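Local atomic coordinates of UDP-N-acetylglucosamine 2-epimerase (Listeria monocytogenes, PDB entry 3OT5), a protein that probably catalyses the interconversion of UDP-N-acetylglucosamine and UDP-N-acetylmannosamine by epimerisation at C2 of the sugar. Residues N107-I110 / A111-P115; E182-A186 / E187-P191; M264-P268 / A269-K273. All blocks are in the same frame, centred on the assembly; numbering follows the deposited sequence.

Contact 1 of 3, residues N107-I110 / A111-P115; sequences NEVI and AAENP
The C-terminal end of helix 95-113 brings I110 against P115 and V109 against E113. Four successive i to i+4 backbone bonds build it. A111 N donates to N107 O, A112 N to E108 O, E113 N to V109 O and N114 N to I110 O. The A112 N to E108 O bond is the longest at 3.2 Å. The final one, N114 N to I110 O, is short at 2.8 Å but more bent, with an N-H...O angle of 146°. N114 then takes a positive phi, and the chain leaves the helix.

P115 folds back over the helix end. P115 CD lies 3.5 Å from I110 O and 4.1 Å from I110 CG2, and the two side chains cross at about a right angle. With chi1 -67°, I110 CG1 lies beside the backbone N, and CG2 is anti to that N, on the carbonyl side, next to the P115 ring. This is the helix end of a beta-alpha-beta unit in a Rossmann-like domain, and the chain goes on into strand 117-121. V109, I110, E113 and P115 all touch M31 of strand 28-34.

V109 and E113 run side by side, with V109 CG1 4.1 Å from E113 CG. The E113 chain bends at chi2 (-67°), and its OE1 forms a salt bridge with K29. N107 OD1 bonds Q137 NE2, and N114 OD1 bonds K139 NZ.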
ATOM      1  N   ASN A 107       1.133  26.194  -0.070  1.00 41.80           N
ATOM      2  CA  ASN A 107       1.108  27.353  -0.952  1.00 43.07           C
ATOM      3  C   ASN A 107       2.433  28.107  -0.822  1.00 44.82           C
ATOM      4  O   ASN A 107       3.094  28.418  -1.811  1.00 44.85           O
ATOM      5  CB  ASN A 107      -0.020  28.299  -0.566  1.00 44.08           C
ATOM      6  CG  ASN A 107      -0.152  29.460  -1.518  1.00 43.60           C
ATOM      7  OD1 ASN A 107      -0.534  29.284  -2.667  1.00 47.00           O
ATOM      8  ND2 ASN A 107       0.105  30.665  -1.025  1.00 46.35           N
ATOM      9  N   GLU A 108       2.826  28.371   0.417  1.00 47.27           N
ATOM     10  CA  GLU A 108       4.056  29.108   0.708  1.00 50.03           C
ATOM     11  C   GLU A 108       5.298  28.332   0.274  1.00 49.54           C
ATOM     12  O   GLU A 108       6.212  28.899  -0.309  1.00 48.21           O
ATOM     13  CB  GLU A 108       4.122  29.431   2.197  1.00 51.64           C
ATOM     14  CG  GLU A 108       5.292  30.319   2.611  1.00 60.34           C
ATOM     15  CD  GLU A 108       5.268  30.670   4.087  1.00 65.08           C
ATOM     16  OE1 GLU A 108       4.350  30.207   4.800  1.00 68.86           O
ATOM     17  OE2 GLU A 108       6.159  31.419   4.537  1.00 75.52           O
ATOM     18  N   VAL A 109       5.328  27.028   0.541  1.00 48.15           N
ATOM     19  CA  VAL A 109       6.484  26.223   0.158  1.00 47.34           C
ATOM     20  C   VAL A 109       6.651  26.205  -1.356  1.00 45.67           C
ATOM     21  O   VAL A 109       7.765  26.365  -1.857  1.00 44.73           O
ATOM     22  CB  VAL A 109       6.397  24.785   0.715  1.00 47.13           C
ATOM     23  CG1 VAL A 109       7.515  23.916   0.146  1.00 48.75           C
ATOM     24  CG2 VAL A 109       6.465  24.818   2.227  1.00 48.50           C
ATOM     25  N   ILE A 110       5.545  26.028  -2.078  1.00 43.79           N
ATOM     26  CA  ILE A 110       5.580  25.988  -3.534  1.00 44.12           C
ATOM     27  C   ILE A 110       5.993  27.336  -4.129  1.00 46.91           C
ATOM     28  O   ILE A 110       6.847  27.394  -5.014  1.00 48.40           O
ATOM     29  CB  ILE A 110       4.234  25.553  -4.108  1.00 43.28           C
ATOM     30  CG1 ILE A 110       3.959  24.090  -3.731  1.00 42.26           C
ATOM     31  CG2 ILE A 110       4.229  25.704  -5.606  1.00 42.82           C
ATOM     32  CD1 ILE A 110       2.599  23.606  -4.102  1.00 39.05           C
ATOM     33  N   ALA A 111       5.401  28.415  -3.629  1.00 47.60           N
ATOM     34  CA  ALA A 111       5.716  29.765  -4.106  1.00 49.99           C
ATOM     35  C   ALA A 111       7.211  30.054  -4.035  1.00 52.66           C
ATOM     36  O   ALA A 111       7.776  30.641  -4.959  1.00 54.03           O
ATOM     37  CB  ALA A 111       4.940  30.824  -3.300  1.00 48.36           C
ATOM     38  N   ALA A 112       7.837  29.636  -2.936  1.00 53.57           N
ATOM     39  CA  ALA A 112       9.259  29.853  -2.715  1.00 55.47           C
ATOM     40  C   ALA A 112      10.148  28.898  -3.532  1.00 55.46           C
ATOM     41  O   ALA A 112      11.025  29.346  -4.271  1.00 58.47           O
ATOM     42  CB  ALA A 112       9.577  29.723  -1.230  1.00 55.71           C
ATOM     43  N   GLU A 113       9.917  27.596  -3.394  1.00 52.39           N
ATOM     44  CA  GLU A 113      10.714  26.579  -4.092  1.00 51.77           C
ATOM     45  C   GLU A 113      10.556  26.594  -5.612  1.00 50.75           C
ATOM     46  O   GLU A 113      11.496  26.237  -6.344  1.00 51.88           O
ATOM     47  CB  GLU A 113      10.373  25.180  -3.554  1.00 50.67           C
ATOM     48  CG  GLU A 113      10.751  24.972  -2.079  1.00 53.09           C
ATOM     49  CD  GLU A 113      12.260  24.978  -1.829  1.00 59.69           C
ATOM     50  OE1 GLU A 113      13.019  24.354  -2.616  1.00 60.07           O
ATOM     51  OE2 GLU A 113      12.684  25.575  -0.818  1.00 63.67           O
ATOM     52  N   ASN A 114       9.372  27.000  -6.070  1.00 48.58           N
ATOM     53  CA  ASN A 114       9.014  27.083  -7.499  1.00 47.66           C
ATOM     54  C   ASN A 114       9.330  25.802  -8.277  1.00 47.09           C
ATOM     55  O   ASN A 114      10.062  25.831  -9.278  1.00 47.77           O
ATOM     56  CB  ASN A 114       9.679  28.290  -8.176  1.00 49.78           C
ATOM     57  CG  ASN A 114       9.071  28.610  -9.557  1.00 50.63           C
ATOM     58  OD1 ASN A 114       7.953  28.185  -9.870  1.00 47.54           O
ATOM     59  ND2 ASN A 114       9.798  29.388 -10.369  1.00 51.94           N
ATOM     60  N   PRO A 115       8.796  24.668  -7.808  1.00 44.22           N
ATOM     61  CA  PRO A 115       9.022  23.436  -8.517  1.00 43.56           C
ATOM     62  C   PRO A 115       8.259  23.395  -9.821  1.00 43.07           C
ATOM     63  O   PRO A 115       7.253  24.090  -9.993  1.00 40.97           O
ATOM     64  CB  PRO A 115       8.434  22.385  -7.579  1.00 42.60           C
ATOM     65  CG  PRO A 115       7.352  23.109  -6.855  1.00 42.00           C
ATOM     66  CD  PRO A 115       7.956  24.461  -6.615  1.00 44.60           C
TER

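Contact 2 of 3, residues E182-A186 / E187-P191; sequences ENLLA and EGKDP
L184 meets both E187 and K189 where helix 178-186 ends. L184 CD2 lies 4.0 Å from E187 OE1 and 4.1 Å from K189 CE. The methyl therefore sits beside the salt bridge between K189 NZ and E187 OE1, which are 2.8 Å apart. The lysine nitrogen comes from above the carboxylate plane, 41° out of it.

The two charged chains reach this point differently. E187 is extended beyond CG, and E187 CG passes 3.5 Å from N183 O. K189 bends once, at chi2 (65°), and then runs straight to NZ. The bend folds its aliphatic part around the end of the helix, with K189 CD 3.3 Å from L184 O.

That carbonyl also accepts the bond from K189 N, while G188 N donates to L185 O. G188 has positive phi and is the C-prime residue of this Schellman motif. Its N-H lies well above the L185 carbonyl plane. E187 N makes weak bonds to N183 O and L184 O. L185 CD2 packs on the P191 ring, 3.9 Å from P191 CG.

The E187 carboxylate has a second partner: OE2 forms a salt bridge with R149 NE. N183 ND2 bonds G147 O. L184 and K189 rest on H173 of strand 172-175, and both of them, with L185, touch I194 of the edge strand 194-196, which the chain enters next.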
ATOM      1  N   GLU A 182      -9.647   3.596 -16.294  1.00 47.08           N
ATOM      2  CA  GLU A 182     -11.002   3.645 -16.836  1.00 49.41           C
ATOM      3  C   GLU A 182     -11.893   4.590 -16.022  1.00 48.29           C
ATOM      4  O   GLU A 182     -12.700   5.314 -16.584  1.00 49.07           O
ATOM      5  CB  GLU A 182     -11.597   2.243 -16.891  1.00 51.27           C
ATOM      6  CG  GLU A 182     -10.912   1.360 -17.919  1.00 56.26           C
ATOM      7  CD  GLU A 182     -11.332  -0.085 -17.837  1.00 63.05           C
ATOM      8  OE1 GLU A 182     -11.108  -0.811 -18.827  1.00 69.40           O
ATOM      9  OE2 GLU A 182     -11.881  -0.498 -16.788  1.00 68.28           O
ATOM     10  N   ASN A 183     -11.766   4.556 -14.700  1.00 47.19           N
ATOM     11  CA  ASN A 183     -12.534   5.462 -13.847  1.00 46.03           C
ATOM     12  C   ASN A 183     -12.272   6.889 -14.259  1.00 45.26           C
ATOM     13  O   ASN A 183     -13.194   7.695 -14.375  1.00 45.73           O
ATOM     14  CB  ASN A 183     -12.152   5.289 -12.374  1.00 44.44           C
ATOM     15  CG  ASN A 183     -12.593   3.945 -11.815  1.00 45.97           C
ATOM     16  OD1 ASN A 183     -13.438   3.275 -12.390  1.00 48.28           O
ATOM     17  ND2 ASN A 183     -12.037   3.566 -10.688  1.00 42.72           N
ATOM     18  N   LEU A 184     -11.002   7.202 -14.489  1.00 44.45           N
ATOM     19  CA  LEU A 184     -10.622   8.545 -14.880  1.00 43.81           C
ATOM     20  C   LEU A 184     -11.173   8.865 -16.261  1.00 45.54           C
ATOM     21  O   LEU A 184     -11.642   9.976 -16.495  1.00 45.11           O
ATOM     22  CB  LEU A 184      -9.105   8.725 -14.798  1.00 42.55           C
ATOM     23  CG  LEU A 184      -8.575   8.751 -13.359  1.00 42.98           C
ATOM     24  CD1 LEU A 184      -7.069   8.534 -13.312  1.00 40.66           C
ATOM     25  CD2 LEU A 184      -8.993  10.068 -12.655  1.00 37.34           C
ATOM     26  N   LEU A 185     -11.139   7.891 -17.165  1.00 48.41           N
ATOM     27  CA  LEU A 185     -11.672   8.097 -18.509  1.00 51.53           C
ATOM     28  C   LEU A 185     -13.178   8.359 -18.478  1.00 53.16           C
ATOM     29  O   LEU A 185     -13.669   9.202 -19.227  1.00 54.37           O
ATOM     30  CB  LEU A 185     -11.371   6.908 -19.418  1.00 52.90           C
ATOM     31  CG  LEU A 185      -9.898   6.715 -19.773  1.00 53.62           C
ATOM     32  CD1 LEU A 185      -9.717   5.442 -20.599  1.00 53.41           C
ATOM     33  CD2 LEU A 185      -9.357   7.929 -20.515  1.00 50.87           C
ATOM     34  N   ALA A 186     -13.901   7.640 -17.618  1.00 53.95           N
ATOM     35  CA  ALA A 186     -15.356   7.806 -17.500  1.00 56.06           C
ATOM     36  C   ALA A 186     -15.719   9.217 -17.022  1.00 55.57           C
ATOM     37  O   ALA A 186     -16.813   9.710 -17.299  1.00 57.68           O
ATOM     38  CB  ALA A 186     -15.952   6.747 -16.575  1.00 55.97           C
ATOM     39  N   GLU A 187     -14.800   9.862 -16.305  1.00 53.95           N
ATOM     40  CA  GLU A 187     -15.007  11.238 -15.842  1.00 52.92           C
ATOM     41  C   GLU A 187     -14.538  12.251 -16.898  1.00 53.23           C
ATOM     42  O   GLU A 187     -14.483  13.451 -16.640  1.00 52.53           O
ATOM     43  CB  GLU A 187     -14.283  11.474 -14.521  1.00 51.28           C
ATOM     44  CG  GLU A 187     -14.846  10.653 -13.367  1.00 53.15           C
ATOM     45  CD  GLU A 187     -14.009  10.734 -12.115  1.00 53.26           C
ATOM     46  OE1 GLU A 187     -12.828  11.151 -12.197  1.00 53.44           O
ATOM     47  OE2 GLU A 187     -14.521  10.351 -11.040  1.00 56.41           O
ATOM     48  N   GLY A 188     -14.184  11.764 -18.082  1.00 54.16           N
ATOM     49  CA  GLY A 188     -13.760  12.629 -19.169  1.00 55.44           C
ATOM     50  C   GLY A 188     -12.329  13.129 -19.141  1.00 54.60           C
ATOM     51  O   GLY A 188     -12.030  14.118 -19.795  1.00 56.53           O
ATOM     52  N   LYS A 189     -11.438  12.479 -18.387  1.00 52.90           N
ATOM     53  CA  LYS A 189     -10.030  12.905 -18.373  1.00 51.20           C
ATOM     54  C   LYS A 189      -9.362  12.576 -19.705  1.00 52.78           C
ATOM     55  O   LYS A 189      -9.739  11.623 -20.389  1.00 52.98           O
ATOM     56  CB  LYS A 189      -9.219  12.279 -17.225  1.00 49.87           C
ATOM     57  CG  LYS A 189      -9.323  12.966 -15.872  1.00 48.01           C
ATOM     58  CD  LYS A 189     -10.688  12.911 -15.248  1.00 48.21           C
ATOM     59  CE  LYS A 189     -10.656  13.582 -13.876  1.00 45.71           C
ATOM     60  NZ  LYS A 189     -11.974  13.568 -13.209  1.00 46.90           N
ATOM     61  N   ASP A 190      -8.351  13.370 -20.047  1.00 52.36           N
ATOM     62  CA  ASP A 190      -7.617  13.211 -21.293  1.00 54.10           C
ATOM     63  C   ASP A 190      -6.745  11.953 -21.227  1.00 53.08           C
ATOM     64  O   ASP A 190      -5.811  11.897 -20.436  1.00 50.86           O
ATOM     65  CB  ASP A 190      -6.762  14.467 -21.529  1.00 54.65           C
ATOM     66  CG  ASP A 190      -6.066  14.482 -22.883  1.00 59.88           C
ATOM     67  OD1 ASP A 190      -5.426  15.513 -23.190  1.00 67.08           O
ATOM     68  OD2 ASP A 190      -6.159  13.494 -23.644  1.00 61.85           O
ATOM     69  N   PRO A 191      -7.046  10.942 -22.069  1.00 53.93           N
ATOM     70  CA  PRO A 191      -6.257   9.703 -22.070  1.00 54.19           C
ATOM     71  C   PRO A 191      -4.743   9.942 -22.101  1.00 53.74           C
ATOM     72  O   PRO A 191      -3.998   9.214 -21.465  1.00 53.97           O
ATOM     73  CB  PRO A 191      -6.695   8.986 -23.366  1.00 57.55           C
ATOM     74  CG  PRO A 191      -8.008   9.610 -23.761  1.00 58.37           C
ATOM     75  CD  PRO A 191      -8.036  10.990 -23.170  1.00 56.73           C
TER

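Contact 3 of 3, residues M264-P268 / A269-K273; sequences MHLNP and AVREK
R271, on the first turn of helix 268-278, reaches back over the loop that leads into the helix. R271 NE donates to H265 O at 2.8 Å, with an N-H...O angle of 164°. The oxygen lies in the guanidinium plane, but the donor stands above the carbonyl plane, 37° out of it. The arginine chain is extended from CG to NE, and R271 CG passes 3.1 Å from H265 O.

M264 lies over one face of the guanidinium. The two side chains cross at about a right angle, and M264 CB is 3.8 Å from R271 NE. The methionine bends at chi3 (-65°), which sets CE over that face, offset toward the rim. L266 runs alongside R271, with L266 CD2 3.4 Å from R271 NH2. A salt bridge from NH2 to E288 takes the charged end beyond the loop. Together these contacts should fix the rotation of the guanidinium.

V270 is buried on another side of the helix. V270 CG1 meets H265 CB at 3.9 Å, and V270 CG2 meets N267 ND2 at 3.3 Å. H265 ND1 accepts a bond from N267 N, which ties the loop to itself. M241 and F245 of helix 240-254 cover V270 further.

The outer side is looser. P268, A269 and E272 are exposed. Here the link is mainly backbone, with E272 N donating to P268 O at 2.9 Å. The E272 side chain is extended beyond CG.

R271 N bonds N267 O. N267 is the N-cap residue and P268 follows as the first residue of the helix, a position where proline is common. Here it starts the helix that follows strand 258-263 in a Rossmann-like beta-alpha-beta unit.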
ATOM      1  N   MET A 264      -1.110  -9.454  17.312  1.00 50.43           N
ATOM      2  CA  MET A 264      -2.394  -9.173  17.934  1.00 52.21           C
ATOM      3  C   MET A 264      -2.887  -7.745  17.809  1.00 52.81           C
ATOM      4  O   MET A 264      -2.141  -6.806  18.026  1.00 53.89           O
ATOM      5  CB  MET A 264      -2.352  -9.542  19.405  1.00 54.01           C
ATOM      6  CG  MET A 264      -2.281 -11.027  19.654  1.00 55.76           C
ATOM      7  SD  MET A 264      -2.267 -11.327  21.410  1.00 63.40           S
ATOM      8  CE  MET A 264      -0.704 -10.558  21.849  1.00 57.33           C
ATOM      9  N   HIS A 265      -4.168  -7.606  17.477  1.00 53.27           N
ATOM     10  CA  HIS A 265      -4.785  -6.298  17.381  1.00 54.56           C
ATOM     11  C   HIS A 265      -4.775  -5.728  18.799  1.00 55.68           C
ATOM     12  O   HIS A 265      -4.783  -6.471  19.780  1.00 55.84           O
ATOM     13  CB  HIS A 265      -6.207  -6.394  16.826  1.00 54.75           C
ATOM     14  CG  HIS A 265      -6.827  -5.065  16.520  1.00 59.26           C
ATOM     15  ND1 HIS A 265      -7.542  -4.339  17.450  1.00 61.49           N
ATOM     16  CD2 HIS A 265      -6.831  -4.326  15.384  1.00 59.48           C
ATOM     17  CE1 HIS A 265      -7.956  -3.209  16.902  1.00 64.55           C
ATOM     18  NE2 HIS A 265      -7.535  -3.176  15.650  1.00 63.20           N
ATOM     19  N   LEU A 266      -4.741  -4.410  18.899  1.00 57.26           N
ATOM     20  CA  LEU A 266      -4.686  -3.724  20.180  1.00 59.89           C
ATOM     21  C   LEU A 266      -5.970  -3.808  21.019  1.00 61.46           C
ATOM     22  O   LEU A 266      -5.941  -3.505  22.212  1.00 63.63           O
ATOM     23  CB  LEU A 266      -4.348  -2.255  19.942  1.00 62.18           C
ATOM     24  CG  LEU A 266      -3.046  -1.921  19.204  1.00 62.35           C
ATOM     25  CD1 LEU A 266      -2.923  -0.392  19.045  1.00 66.52           C
ATOM     26  CD2 LEU A 266      -1.832  -2.487  19.930  1.00 61.73           C
ATOM     27  N   ASN A 267      -7.085  -4.196  20.401  1.00 60.65           N
ATOM     28  CA  ASN A 267      -8.374  -4.300  21.092  1.00 62.31           C
ATOM     29  C   ASN A 267      -8.320  -5.430  22.118  1.00 61.67           C
ATOM     30  O   ASN A 267      -8.129  -6.585  21.751  1.00 59.85           O
ATOM     31  CB  ASN A 267      -9.516  -4.550  20.089  1.00 62.03           C
ATOM     32  CG  ASN A 267     -10.903  -4.577  20.753  1.00 66.76           C
ATOM     33  OD1 ASN A 267     -11.102  -4.005  21.819  1.00 71.20           O
ATOM     34  ND2 ASN A 267     -11.863  -5.224  20.101  1.00 68.68           N
ATOM     35  N   PRO A 268      -8.489  -5.099  23.407  1.00 63.28           N
ATOM     36  CA  PRO A 268      -8.439  -6.094  24.480  1.00 63.71           C
ATOM     37  C   PRO A 268      -9.364  -7.301  24.279  1.00 62.65           C
ATOM     38  O   PRO A 268      -8.959  -8.431  24.559  1.00 62.39           O
ATOM     39  CB  PRO A 268      -8.877  -5.297  25.711  1.00 66.68           C
ATOM     40  CG  PRO A 268      -8.559  -3.902  25.394  1.00 67.52           C
ATOM     41  CD  PRO A 268      -8.762  -3.747  23.933  1.00 65.91           C
ATOM     42  N   ALA A 269     -10.594  -7.063  23.823  1.00 62.83           N
ATOM     43  CA  ALA A 269     -11.546  -8.153  23.592  1.00 62.28           C
ATOM     44  C   ALA A 269     -10.998  -9.109  22.528  1.00 59.99           C
ATOM     45  O   ALA A 269     -11.168 -10.328  22.626  1.00 59.77           O
ATOM     46  CB  ALA A 269     -12.896  -7.610  23.184  1.00 63.08           C
ATOM     47  N   VAL A 270     -10.336  -8.550  21.518  1.00 57.92           N
ATOM     48  CA  VAL A 270      -9.740  -9.345  20.452  1.00 56.12           C
ATOM     49  C   VAL A 270      -8.566 -10.168  20.998  1.00 55.94           C
ATOM     50  O   VAL A 270      -8.441 -11.364  20.706  1.00 54.43           O
ATOM     51  CB  VAL A 270      -9.253  -8.454  19.276  1.00 54.85           C
ATOM     52  CG1 VAL A 270      -8.448  -9.273  18.262  1.00 52.66           C
ATOM     53  CG2 VAL A 270     -10.443  -7.758  18.611  1.00 56.55           C
ATOM     54  N   ARG A 271      -7.713  -9.529  21.795  1.00 57.00           N
ATOM     55  CA  ARG A 271      -6.563 -10.221  22.378  1.00 57.70           C
ATOM     56  C   ARG A 271      -6.985 -11.348  23.286  1.00 58.13           C
ATOM     57  O   ARG A 271      -6.400 -12.424  23.265  1.00 56.98           O
ATOM     58  CB  ARG A 271      -5.672  -9.265  23.163  1.00 59.30           C
ATOM     59  CG  ARG A 271      -5.009  -8.269  22.287  1.00 60.14           C
ATOM     60  CD  ARG A 271      -3.815  -7.667  22.955  1.00 64.03           C
ATOM     61  NE  ARG A 271      -3.094  -6.844  21.996  1.00 66.51           N
ATOM     62  CZ  ARG A 271      -1.873  -6.369  22.180  1.00 66.97           C
ATOM     63  NH1 ARG A 271      -1.208  -6.652  23.290  1.00 67.66           N
ATOM     64  NH2 ARG A 271      -1.310  -5.627  21.233  1.00 68.66           N
ATOM     65  N   GLU A 272      -7.997 -11.078  24.095  1.00 59.75           N
ATOM     66  CA  GLU A 272      -8.528 -12.061  25.021  1.00 61.77           C
ATOM     67  C   GLU A 272      -8.975 -13.301  24.251  1.00 60.22           C
ATOM     68  O   GLU A 272      -8.722 -14.417  24.687  1.00 61.05           O
ATOM     69  CB  GLU A 272      -9.674 -11.435  25.826  1.00 63.98           C
ATOM     70  CG  GLU A 272     -10.360 -12.340  26.830  1.00 67.43           C
ATOM     71  CD  GLU A 272     -11.421 -11.590  27.640  1.00 73.37           C
ATOM     72  OE1 GLU A 272     -11.423 -10.334  27.619  1.00 72.49           O
ATOM     73  OE2 GLU A 272     -12.247 -12.254  28.305  1.00 79.18           O
ATOM     74  N   LYS A 273      -9.620 -13.105  23.102  1.00 59.59           N
ATOM     75  CA  LYS A 273     -10.069 -14.231  22.276  1.00 59.32           C
ATOM     76  C   LYS A 273      -8.869 -14.948  21.679  1.00 57.27           C
ATOM     77  O   LYS A 273      -8.868 -16.167  21.558  1.00 57.57           O
ATOM     78  CB  LYS A 273     -11.006 -13.769  21.151  1.00 59.13           C
ATOM     79  CG  LYS A 273     -12.360 -13.211  21.623  1.00 63.81           C
ATOM     80  CD  LYS A 273     -13.185 -12.685  20.443  1.00 66.52           C
ATOM     81  CE  LYS A 273     -14.465 -11.965  20.902  1.00 69.41           C
ATOM     82  NZ  LYS A 273     -15.377 -12.850  21.664  1.00 72.87           N
TER

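In the fold
The three contacts follow one another along the chain and do not touch. Contacts 1 and 2 belong to the same half, built on the seven-stranded parallel sheet. Each is the C-terminal end of a helix that leads into a strand of that sheet, 117-121 and 194-196. Their centres are about 29 Å apart. Contact 3 belongs to the six-stranded parallel sheet, where the chain passes from strand 258-263 into helix 268-278. Its centre lies about 46 Å from that of contact 1 and about 43 Å from that of contact 2, across the chain's centre from contact 2. Two Rossmann-like halves fit the GT-B-like architecture of this epimerase family, whose active site lies between the halves.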